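Local coordinates for protein putative pyridoxal phosphate-dependent transferase (Clostridium difficile, PDB 4DQ6) that binds pyridoxal-5'-phosphate and belongs to the class I and II aminotransferase family, as a putative transferase dependent on it, at residues 183-194 / 217-226; 206-214 / 292-303. One frame throughout, in Å; residues are numbered along the deposited sequence.

Following the chain from the N terminus, the first segment met is on helix 183-195, after which the chain runs through strand 199-203 of the mixed sheet and enters the long loop that holds His206 of the pyridoxal-5'-phosphate pocket. Contact 1 closes this excursion when residues 217-226 return to the helix, 23 residues after leaving it. Contact 2 starts within the excursion: 206-214 waits for helix 289-313, 78 residues further on, so the two closures cross in sequence. The centres of the two contacts lie about 24 Å apart. Contact 1 packs the connection into strand 230-234 against a helix beside the sheet, whereas contact 2 joins the pyridoxal-5'-phosphate-side loop to the long helix that follows the mixed-sheet strands.

Contact 1: 183-194 / 217-226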
loop_
_atom_site.group_PDB
_atom_site.type_symbol
_atom_site.label_atom_id
_atom_site.label_comp_id
_atom_site.label_asym_id
_atom_site.label_seq_id
_atom_site.Cartn_x
_atom_site.Cartn_y
_atom_site.Cartn_z
ATOM N N LYS A 183 -33.590 -2.184 -3.888
ATOM C CA LYS A 183 -33.481 -3.634 -4.081
ATOM C C LYS A 183 -34.026 -4.015 -5.411
ATOM O O LYS A 183 -33.407 -4.799 -6.128
ATOM C CB LYS A 183 -34.191 -4.344 -2.963
ATOM C CG LYS A 183 -34.152 -5.853 -3.128
ATOM C CD LYS A 183 -35.144 -6.467 -2.161
ATOM C CE LYS A 183 -34.484 -6.596 -0.806
ATOM N NZ LYS A 183 -33.408 -7.638 -0.837
ATOM N N ASP A 184 -35.182 -3.473 -5.775
ATOM C CA ASP A 184 -35.738 -3.835 -7.081
ATOM C C ASP A 184 -34.897 -3.373 -8.274
ATOM O O ASP A 184 -34.802 -4.063 -9.333
ATOM C CB ASP A 184 -37.175 -3.353 -7.236
ATOM C CG ASP A 184 -38.190 -4.158 -6.391
ATOM O OD1 ASP A 184 -37.850 -5.223 -5.847
ATOM O OD2 ASP A 184 -39.374 -3.715 -6.355
ATOM N N GLU A 185 -34.231 -2.228 -8.139
ATOM C CA GLU A 185 -33.329 -1.799 -9.199
ATOM C C GLU A 185 -32.116 -2.727 -9.314
ATOM O O GLU A 185 -31.643 -3.048 -10.399
ATOM C CB GLU A 185 -32.858 -0.358 -9.011
ATOM C CG GLU A 185 -33.898 0.681 -9.314
ATOM C CD GLU A 185 -33.461 2.084 -8.930
ATOM O OE1 GLU A 185 -33.125 2.251 -7.767
ATOM O OE2 GLU A 185 -33.480 2.980 -9.813
ATOM N N LEU A 186 -31.619 -3.177 -8.177
ATOM C CA LEU A 186 -30.471 -4.068 -8.138
ATOM C C LEU A 186 -30.837 -5.468 -8.596
ATOM O O LEU A 186 -30.071 -6.106 -9.349
ATOM C CB LEU A 186 -29.912 -4.120 -6.730
ATOM C CG LEU A 186 -29.305 -2.795 -6.260
ATOM C CD1 LEU A 186 -29.083 -2.872 -4.756
ATOM C CD2 LEU A 186 -28.009 -2.529 -7.018
ATOM N N LYS A 187 -32.044 -5.908 -8.262
ATOM C CA LYS A 187 -32.520 -7.214 -8.784
ATOM C C LYS A 187 -32.595 -7.208 -10.277
ATOM O O LYS A 187 -32.191 -8.168 -10.914
ATOM C CB LYS A 187 -33.909 -7.507 -8.256
ATOM C CG LYS A 187 -33.904 -7.941 -6.815
ATOM C CD LYS A 187 -35.341 -8.000 -6.275
ATOM C CE LYS A 187 -35.440 -9.011 -5.150
ATOM N NZ LYS A 187 -36.805 -9.612 -5.166
ATOM N N LYS A 188 -33.120 -6.129 -10.846
ATOM C CA LYS A 188 -33.234 -6.112 -12.320
ATOM C C LYS A 188 -31.863 -6.195 -12.975
ATOM O O LYS A 188 -31.653 -6.942 -13.924
ATOM C CB LYS A 188 -34.027 -4.897 -12.765
ATOM C CG LYS A 188 -34.513 -5.013 -14.206
ATOM C CD LYS A 188 -35.579 -3.962 -14.459
ATOM C CE LYS A 188 -35.804 -3.744 -15.929
ATOM N NZ LYS A 188 -36.619 -4.840 -16.491
ATOM N N LEU A 189 -30.877 -5.478 -12.452
ATOM C CA LEU A 189 -29.509 -5.529 -12.977
ATOM C C LEU A 189 -28.896 -6.904 -12.783
ATOM O O LEU A 189 -28.242 -7.440 -13.670
ATOM C CB LEU A 189 -28.615 -4.476 -12.283
ATOM C CG LEU A 189 -27.112 -4.477 -12.577
ATOM C CD1 LEU A 189 -26.907 -4.242 -14.101
ATOM C CD2 LEU A 189 -26.451 -3.470 -11.563
ATOM N N GLY A 190 -29.032 -7.458 -11.584
ATOM C CA GLY A 190 -28.322 -8.673 -11.277
ATOM C C GLY A 190 -28.902 -9.832 -12.074
ATOM O O GLY A 190 -28.186 -10.751 -12.402
ATOM N N ASP A 191 -30.193 -9.753 -12.368
ATOM C CA ASP A 191 -30.831 -10.771 -13.213
ATOM C C ASP A 191 -30.279 -10.741 -14.608
ATOM O O ASP A 191 -30.013 -11.800 -15.198
ATOM C CB ASP A 191 -32.334 -10.541 -13.246
ATOM C CG ASP A 191 -33.014 -11.038 -12.013
ATOM O OD1 ASP A 191 -32.372 -11.773 -11.223
ATOM O OD2 ASP A 191 -34.223 -10.721 -11.844
ATOM N N ILE A 192 -30.119 -9.550 -15.163
ATOM C CA ILE A 192 -29.488 -9.414 -16.473
ATOM C C ILE A 192 -28.100 -10.049 -16.482
ATOM O O ILE A 192 -27.736 -10.829 -17.328
ATOM C CB ILE A 192 -29.406 -7.928 -16.910
ATOM C CG1 ILE A 192 -30.818 -7.391 -17.197
ATOM C CG2 ILE A 192 -28.556 -7.775 -18.168
ATOM C CD1 ILE A 192 -30.859 -5.895 -17.435
ATOM N N CYS A 193 -27.314 -9.744 -15.469
ATOM C CA CYS A 193 -25.936 -10.191 -15.462
ATOM C C CYS A 193 -25.842 -11.701 -15.251
ATOM O O CYS A 193 -25.062 -12.365 -15.945
ATOM C CB CYS A 193 -25.156 -9.445 -14.396
ATOM S SG CYS A 193 -24.811 -7.732 -14.823
ATOM N N LEU A 194 -26.630 -12.235 -14.328
ATOM C CA LEU A 194 -26.688 -13.698 -14.133
ATOM C C LEU A 194 -27.018 -14.368 -15.454
ATOM O O LEU A 194 -26.393 -15.390 -15.820
ATOM C CB LEU A 194 -27.798 -14.053 -13.154
ATOM C CG LEU A 194 -27.532 -14.258 -11.674
ATOM C CD1 LEU A 194 -28.835 -14.285 -10.884
ATOM C CD2 LEU A 194 -26.768 -15.577 -11.515
ATOM N N ILE A 217 -28.343 -1.284 0.185
ATOM C CA ILE A 217 -28.528 -2.728 -0.067
ATOM C C ILE A 217 -27.293 -3.263 -0.789
ATOM O O ILE A 217 -27.089 -2.924 -1.955
ATOM C CB ILE A 217 -29.738 -2.962 -1.003
ATOM C CG1 ILE A 217 -31.000 -2.286 -0.480
ATOM C CG2 ILE A 217 -29.938 -4.449 -1.264
ATOM C CD1 ILE A 217 -31.451 -2.717 0.882
ATOM N N PRO A 218 -26.464 -4.077 -0.148
ATOM C CA PRO A 218 -25.351 -4.676 -0.833
ATOM C C PRO A 218 -25.936 -5.567 -1.924
ATOM O O PRO A 218 -26.805 -6.405 -1.661
ATOM C CB PRO A 218 -24.605 -5.440 0.283
ATOM C CG PRO A 218 -25.078 -4.752 1.538
ATOM C CD PRO A 218 -26.460 -4.361 1.283
ATOM N N MET A 219 -25.377 -5.455 -3.117
ATOM C CA MET A 219 -25.864 -6.287 -4.180
ATOM C C MET A 219 -25.791 -7.770 -3.849
ATOM O O MET A 219 -26.693 -8.564 -4.154
ATOM C CB MET A 219 -25.050 -5.975 -5.429
ATOM C CG MET A 219 -25.274 -6.901 -6.617
ATOM S SD MET A 219 -26.944 -6.912 -7.355
ATOM C CE MET A 219 -26.653 -5.801 -8.735
ATOM N N ALA A 220 -24.683 -8.176 -3.264
ATOM C CA ALA A 220 -24.467 -9.586 -2.934
ATOM C C ALA A 220 -25.404 -10.100 -1.849
ATOM O O ALA A 220 -25.497 -11.317 -1.665
ATOM C CB ALA A 220 -23.025 -9.762 -2.439
ATOM N N SER A 221 -26.096 -9.210 -1.139
ATOM C CA SER A 221 -26.931 -9.570 0.005
ATOM C C SER A 221 -28.357 -10.008 -0.385
ATOM O O SER A 221 -29.134 -10.470 0.448
ATOM C CB SER A 221 -27.035 -8.397 0.999
ATOM O OG SER A 221 -27.918 -7.376 0.548
ATOM N N ILE A 222 -28.703 -9.799 -1.650
ATOM C CA ILE A 222 -30.109 -9.935 -2.091
ATOM C C ILE A 222 -30.585 -11.393 -2.184
ATOM O O ILE A 222 -31.733 -11.696 -1.839
ATOM C CB ILE A 222 -30.327 -9.196 -3.417
ATOM C CG1 ILE A 222 -30.118 -7.704 -3.154
ATOM C CG2 ILE A 222 -31.735 -9.463 -4.008
ATOM C CD1 ILE A 222 -30.133 -6.885 -4.439
ATOM N N SER A 223 -29.685 -12.265 -2.597
ATOM C CA SER A 223 -29.977 -13.694 -2.737
ATOM C C SER A 223 -28.684 -14.487 -2.771
ATOM O O SER A 223 -27.602 -13.959 -3.026
ATOM C CB SER A 223 -30.763 -13.944 -4.013
ATOM O OG SER A 223 -29.973 -13.817 -5.185
ATOM N N LYS A 224 -28.815 -15.789 -2.595
ATOM C CA LYS A 224 -27.647 -16.659 -2.659
ATOM C C LYS A 224 -27.043 -16.663 -4.050
ATOM O O LYS A 224 -25.845 -16.793 -4.209
ATOM C CB LYS A 224 -28.027 -18.111 -2.274
ATOM C CG LYS A 224 -28.340 -18.251 -0.794
ATOM C CD LYS A 224 -27.141 -17.949 0.106
ATOM C CE LYS A 224 -27.496 -18.159 1.581
ATOM N NZ LYS A 224 -26.381 -18.851 2.303
ATOM N N GLU A 225 -27.889 -16.558 -5.059
ATOM C CA GLU A 225 -27.436 -16.579 -6.423
ATOM C C GLU A 225 -26.637 -15.271 -6.715
ATOM O O GLU A 225 -25.601 -15.265 -7.408
ATOM C CB GLU A 225 -28.648 -16.673 -7.350
ATOM C CG GLU A 225 -29.485 -17.976 -7.260
ATOM C CD GLU A 225 -30.205 -18.266 -5.912
ATOM O OE1 GLU A 225 -30.697 -17.325 -5.220
ATOM O OE2 GLU A 225 -30.305 -19.495 -5.568
ATOM N N PHE A 226 -27.113 -14.164 -6.155
ATOM C CA PHE A 226 -26.380 -12.907 -6.349
ATOM C C PHE A 226 -25.076 -12.921 -5.564
ATOM O O PHE A 226 -24.046 -12.428 -6.047
ATOM C CB PHE A 226 -27.226 -11.739 -5.912
ATOM C CG PHE A 226 -28.230 -11.256 -6.905
ATOM C CD1 PHE A 226 -28.778 -12.066 -7.890
ATOM C CD2 PHE A 226 -28.695 -9.956 -6.789
ATOM C CE1 PHE A 226 -29.737 -11.572 -8.747
ATOM C CE2 PHE A 226 -29.642 -9.460 -7.657
ATOM C CZ PHE A 226 -30.186 -10.267 -8.620
#
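Apolar packing carries most of this interface, and Leu186 divides its side chain among three partners. Its CD1 lies 3.8 Å from Ile217 CB, its CD2 faces the methyl of Met219, and its CB meets Ile222 CD1 at 3.6 Å. Met219 leaves its backbone with CG anti to N (chi1 171°) and then bends at the next two torsions, which carries CE in between Leu186 and Leu189; CE stands 3.7 Å from Leu189 CD2, the two side chains crossing at about a right angle. On the outer flank, Ile222 CG2 rests against the aliphatic chain of Lys187, 3.9 Å from CG, while the ammonium end of Lys183 passes Ile222 antiparallel to it, NZ beside CG1 and CG2.

The helix 183-195 flanks the mixed sheet of the family's pyridoxal-5'-phosphate-binding fold: Leu186 and Leu189 also touch strand 165-171, and Met219 reaches Leu170 of that strand and Thr230 of strand 230-234.

Aromatic packing takes over farther along. Phe226 is a knob in a hole formed by Lys187, Gly190, Asp191 and Leu194. Gly190, without a side chain, lets ring atom CZ come within 3.6 Å of its CA. Leu194 CD1 sits at the ring edge, 3.6 Å from CE1. Asp191 OD1 also meets this edge near the ring plane, its carboxylate turned 82° from the ring.

No hydrogen bond crosses between the segments; the polar bonds shape 217-226 internally. Pro218 O accepts from both Ser221 N and Ser221 OG, and Ser223 caps the short helix 224-228, its OG accepting from Phe226 N at 3.0 Å.

Contact 2: 206-214 / 292-303; sequences HSDIILKKH and LESFLEYLESNI. With PLP (pyridoxal-5'-phosphate), chain C.
Polar contacts hold Lys212 to helix 289-313 at two points, through its backbone N and through its ammonium group. The loop 206-214, built with type I (His206 to Ile209) and type II (Leu211 to His214) beta turns, belongs to the class I and II aminotransferase fold and runs from the pyridoxal-5'-phosphate pocket along the surface of this helix. Lys212 N donates to Glu300 OE1 at 3.0 Å, almost straight (174°), and the oxygen accepts on its syn lone pair, the side of OE2. A water bridges the same two residues, donating to both Lys212 O and Glu300 OE2, and Lys321 forms a salt bridge with OE2, so the largely buried carboxylate has partners at both oxygens. Farther out, the lysine chain runs past Glu300, bends at its last torsion (chi4 108°), and sets NZ in a salt bridge 2.8 Å from Glu297 OE1, which it meets from above the carboxylate plane, 60° out of it.

Apolar packing fills the inner side. Leu211 and Ile303 meet end on, their CD1 methyls a tight 3.4 Å apart, and Leu211 CD2 also touches Leu299. Ile209 directs CG2 to Leu299 CD2 at 3.8 Å and to the edge of the Phe295 ring; Leu296 spreads its two methyls over the backbone of 208-210. Leu292 packs on Asp208, whose carboxylate is held by Trp79 and Thr239.

At the start of the loop the partner is pyridoxal-5'-phosphate. His206 meets it with its ring edge, O3 lying near the imidazole plane, and a hydrogen bond of 2.7 Å joins His206 NE2 to that phenolic oxygen.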
loop_
_atom_site.group_PDB
_atom_site.type_symbol
_atom_site.label_atom_id
_atom_site.label_comp_id
_atom_site.label_asym_id
_atom_site.label_seq_id
_atom_site.Cartn_x
_atom_site.Cartn_y
_atom_site.Cartn_z
ATOM N N HIS A 206 -19.180 3.916 -0.685
ATOM C CA HIS A 206 -20.012 4.952 0.001
ATOM C C HIS A 206 -21.170 4.371 0.792
ATOM O O HIS A 206 -22.114 5.088 1.156
ATOM C CB HIS A 206 -20.569 5.972 -0.992
ATOM C CG HIS A 206 -19.540 6.723 -1.783
ATOM N ND1 HIS A 206 -19.007 7.932 -1.335
ATOM C CD2 HIS A 206 -18.887 6.410 -2.966
ATOM C CE1 HIS A 206 -18.103 8.353 -2.232
ATOM N NE2 HIS A 206 -18.002 7.414 -3.230
ATOM N N SER A 207 -21.099 3.095 1.143
ATOM C CA SER A 207 -22.236 2.307 1.641
ATOM C C SER A 207 -22.753 2.790 2.999
ATOM O O SER A 207 -23.908 2.587 3.346
ATOM C CB SER A 207 -21.843 0.833 1.787
ATOM O OG SER A 207 -20.700 0.693 2.626
ATOM N N ASP A 208 -21.941 3.547 3.732
ATOM C CA ASP A 208 -22.366 4.062 5.044
ATOM C C ASP A 208 -22.886 5.479 4.986
ATOM O O ASP A 208 -23.365 6.004 6.012
ATOM C CB ASP A 208 -21.215 4.017 6.075
ATOM C CG ASP A 208 -20.589 2.616 6.245
ATOM O OD1 ASP A 208 -21.330 1.656 6.414
ATOM O OD2 ASP A 208 -19.325 2.489 6.293
ATOM N N ILE A 209 -22.649 6.151 3.875
ATOM C CA ILE A 209 -23.018 7.551 3.739
ATOM C C ILE A 209 -24.367 7.637 3.050
ATOM O O ILE A 209 -24.472 7.803 1.824
ATOM C CB ILE A 209 -21.915 8.373 3.048
ATOM C CG1 ILE A 209 -20.564 8.208 3.834
ATOM C CG2 ILE A 209 -22.339 9.848 2.995
ATOM C CD1 ILE A 209 -19.389 8.718 3.018
ATOM N N ILE A 210 -25.385 7.388 3.837
ATOM C CA ILE A 210 -26.762 7.267 3.395
ATOM C C ILE A 210 -27.668 8.205 4.123
ATOM O O ILE A 210 -27.571 8.309 5.347
ATOM C CB ILE A 210 -27.262 5.812 3.605
ATOM C CG1 ILE A 210 -26.287 4.758 3.049
ATOM C CG2 ILE A 210 -28.660 5.627 3.036
ATOM C CD1 ILE A 210 -26.120 4.759 1.515
ATOM N N LEU A 211 -28.490 8.945 3.406
ATOM C CA LEU A 211 -29.342 9.966 4.009
ATOM C C LEU A 211 -30.668 9.379 4.455
ATOM O O LEU A 211 -30.996 8.184 4.151
ATOM C CB LEU A 211 -29.527 11.127 3.011
ATOM C CG LEU A 211 -28.284 11.896 2.594
ATOM C CD1 LEU A 211 -28.618 13.212 1.921
ATOM C CD2 LEU A 211 -27.434 12.114 3.828
ATOM N N LYS A 212 -31.421 10.175 5.214
ATOM C CA LYS A 212 -32.700 9.723 5.733
ATOM C C LYS A 212 -33.650 9.231 4.650
ATOM O O LYS A 212 -33.659 9.748 3.539
ATOM C CB LYS A 212 -33.378 10.875 6.543
ATOM C CG LYS A 212 -32.659 11.150 7.838
ATOM C CD LYS A 212 -33.130 12.452 8.498
ATOM C CE LYS A 212 -32.366 12.795 9.797
ATOM N NZ LYS A 212 -31.408 13.963 9.688
ATOM N N LYS A 213 -34.424 8.192 4.984
ATOM C CA LYS A 213 -35.423 7.573 4.118
ATOM C C LYS A 213 -34.799 6.760 2.993
ATOM O O LYS A 213 -35.483 6.386 2.014
ATOM C CB LYS A 213 -36.435 8.600 3.591
ATOM C CG LYS A 213 -37.179 9.322 4.699
ATOM C CD LYS A 213 -38.619 9.685 4.310
ATOM C CE LYS A 213 -38.712 10.617 3.100
ATOM N NZ LYS A 213 -40.110 11.123 2.843
ATOM N N HIS A 214 -33.503 6.487 3.092
ATOM C CA HIS A 214 -32.826 5.568 2.149
ATOM C C HIS A 214 -32.034 4.545 2.893
ATOM O O HIS A 214 -31.739 4.706 4.074
ATOM C CB HIS A 214 -31.928 6.350 1.182
ATOM C CG HIS A 214 -32.705 7.332 0.404
ATOM N ND1 HIS A 214 -33.452 6.976 -0.651
ATOM C CD2 HIS A 214 -32.969 8.678 0.657
ATOM C CE1 HIS A 214 -34.186 8.062 -1.051
ATOM N NE2 HIS A 214 -33.842 9.106 -0.299
ATOM N N LEU A 292 -20.561 8.510 13.368
ATOM C CA LEU A 292 -21.133 8.437 12.079
ATOM C C LEU A 292 -22.599 8.959 12.034
ATOM O O LEU A 292 -22.949 9.730 11.146
ATOM C CB LEU A 292 -21.072 7.007 11.545
ATOM C CG LEU A 292 -21.847 6.808 10.276
ATOM C CD1 LEU A 292 -21.306 7.595 9.071
ATOM C CD2 LEU A 292 -21.819 5.326 9.857
ATOM N N GLU A 293 -23.410 8.628 13.033
ATOM C CA GLU A 293 -24.799 9.076 13.019
ATOM C C GLU A 293 -24.827 10.623 13.131
ATOM O O GLU A 293 -25.631 11.296 12.467
ATOM C CB GLU A 293 -25.616 8.378 14.106
ATOM C CG GLU A 293 -25.843 6.888 13.861
ATOM C CD GLU A 293 -26.649 6.540 12.622
ATOM O OE1 GLU A 293 -27.540 7.324 12.188
ATOM O OE2 GLU A 293 -26.437 5.440 12.049
ATOM N N SER A 294 -23.945 11.183 13.945
ATOM C CA SER A 294 -23.872 12.645 14.122
ATOM C C SER A 294 -23.391 13.328 12.849
ATOM O O SER A 294 -23.942 14.337 12.463
ATOM C CB SER A 294 -22.973 13.022 15.294
ATOM O OG SER A 294 -23.055 14.413 15.696
ATOM N N PHE A 295 -22.407 12.712 12.145
ATOM C CA PHE A 295 -21.902 13.245 10.910
ATOM C C PHE A 295 -23.052 13.233 9.888
ATOM O O PHE A 295 -23.224 14.219 9.167
ATOM C CB PHE A 295 -20.754 12.369 10.339
ATOM C CG PHE A 295 -20.511 12.564 8.878
ATOM C CD1 PHE A 295 -19.883 13.680 8.427
ATOM C CD2 PHE A 295 -20.938 11.643 7.927
ATOM C CE1 PHE A 295 -19.658 13.902 7.085
ATOM C CE2 PHE A 295 -20.699 11.852 6.589
ATOM C CZ PHE A 295 -20.077 12.950 6.140
ATOM N N LEU A 296 -23.862 12.168 9.846
ATOM C CA LEU A 296 -24.912 12.074 8.830
ATOM C C LEU A 296 -25.998 13.109 9.054
ATOM O O LEU A 296 -26.574 13.654 8.112
ATOM C CB LEU A 296 -25.461 10.679 8.773
ATOM C CG LEU A 296 -24.580 9.568 8.182
ATOM C CD1 LEU A 296 -25.252 8.239 8.457
ATOM C CD2 LEU A 296 -24.307 9.748 6.674
ATOM N N GLU A 297 -26.252 13.439 10.307
ATOM C CA GLU A 297 -27.163 14.571 10.604
ATOM C C GLU A 297 -26.618 15.948 10.142
ATOM O O GLU A 297 -27.312 16.743 9.530
ATOM C CB GLU A 297 -27.440 14.599 12.099
ATOM C CG GLU A 297 -28.373 13.496 12.501
ATOM C CD GLU A 297 -29.845 13.871 12.319
ATOM O OE1 GLU A 297 -30.134 15.016 11.890
ATOM O OE2 GLU A 297 -30.717 13.006 12.596
ATOM N N TYR A 298 -25.334 16.153 10.411
ATOM C CA TYR A 298 -24.661 17.349 9.964
ATOM C C TYR A 298 -24.639 17.466 8.428
ATOM O O TYR A 298 -24.891 18.501 7.905
ATOM C CB TYR A 298 -23.271 17.437 10.588
ATOM C CG TYR A 298 -22.649 18.822 10.496
ATOM C CD1 TYR A 298 -22.927 19.742 11.447
ATOM C CD2 TYR A 298 -21.910 19.244 9.385
ATOM C CE1 TYR A 298 -22.389 21.017 11.433
ATOM C CE2 TYR A 298 -21.334 20.539 9.339
ATOM C CZ TYR A 298 -21.606 21.433 10.376
ATOM O OH TYR A 298 -21.047 22.711 10.282
ATOM N N LEU A 299 -24.344 16.352 7.739
ATOM C CA LEU A 299 -24.283 16.345 6.313
ATOM C C LEU A 299 -25.625 16.647 5.723
ATOM O O LEU A 299 -25.709 17.434 4.797
ATOM C CB LEU A 299 -23.848 14.958 5.873
ATOM C CG LEU A 299 -23.897 14.734 4.388
ATOM C CD1 LEU A 299 -22.910 15.695 3.783
ATOM C CD2 LEU A 299 -23.537 13.270 4.150
ATOM N N GLU A 300 -26.670 16.006 6.233
ATOM C CA GLU A 300 -27.974 16.237 5.654
ATOM C C GLU A 300 -28.418 17.678 5.828
ATOM O O GLU A 300 -29.028 18.285 4.933
ATOM C CB GLU A 300 -29.010 15.261 6.179
ATOM C CG GLU A 300 -30.306 15.330 5.352
ATOM C CD GLU A 300 -31.077 14.002 5.217
ATOM O OE1 GLU A 300 -30.651 12.966 5.791
ATOM O OE2 GLU A 300 -32.138 14.027 4.506
ATOM N N SER A 301 -28.069 18.270 6.953
ATOM C CA SER A 301 -28.345 19.689 7.113
ATOM C C SER A 301 -27.580 20.565 6.128
ATOM O O SER A 301 -28.130 21.466 5.497
ATOM C CB SER A 301 -28.015 20.053 8.539
ATOM O OG SER A 301 -28.373 21.404 8.818
ATOM N N ASN A 302 -26.287 20.296 5.946
ATOM C CA ASN A 302 -25.486 20.963 4.877
ATOM C C ASN A 302 -26.159 20.845 3.507
ATOM O O ASN A 302 -26.172 21.787 2.759
ATOM C CB ASN A 302 -24.050 20.425 4.768
ATOM C CG ASN A 302 -23.034 21.175 5.655
ATOM O OD1 ASN A 302 -23.394 22.046 6.529
ATOM N ND2 ASN A 302 -21.767 20.762 5.539
ATOM N N ILE A 303 -26.614 19.620 3.171
ATOM C CA ILE A 303 -27.230 19.363 1.868
ATOM C C ILE A 303 -28.501 20.196 1.695
ATOM O O ILE A 303 -28.667 20.894 0.701
ATOM C CB ILE A 303 -27.469 17.868 1.704
ATOM C CG1 ILE A 303 -26.164 17.152 1.425
ATOM C CG2 ILE A 303 -28.478 17.653 0.588
ATOM C CD1 ILE A 303 -26.207 15.644 1.628
HETATM N N1 PLP C . -14.668 4.111 -5.339
HETATM C C2 PLP C . -15.495 5.205 -5.390
HETATM C C2A PLP C . -16.853 5.201 -6.023
HETATM C C3 PLP C . -15.093 6.463 -4.802
HETATM O O3 PLP C . -15.878 7.529 -4.868
HETATM C C4 PLP C . -13.795 6.548 -4.152
HETATM C C4A PLP C . -13.295 7.845 -3.570
HETATM C C5 PLP C . -12.981 5.342 -4.131
HETATM C C6 PLP C . -13.453 4.158 -4.744
HETATM C C5A PLP C . -11.658 5.407 -3.436
HETATM O O4P PLP C . -10.902 4.398 -4.017
HETATM P P PLP C . -9.510 4.046 -3.267
HETATM O O1P PLP C . -9.920 3.228 -2.093
HETATM O O2P PLP C . -8.761 3.296 -4.439
HETATM O O3P PLP C . -8.975 5.445 -2.833
HETATM O O HOH W 1 -32.975 12.272 2.778
#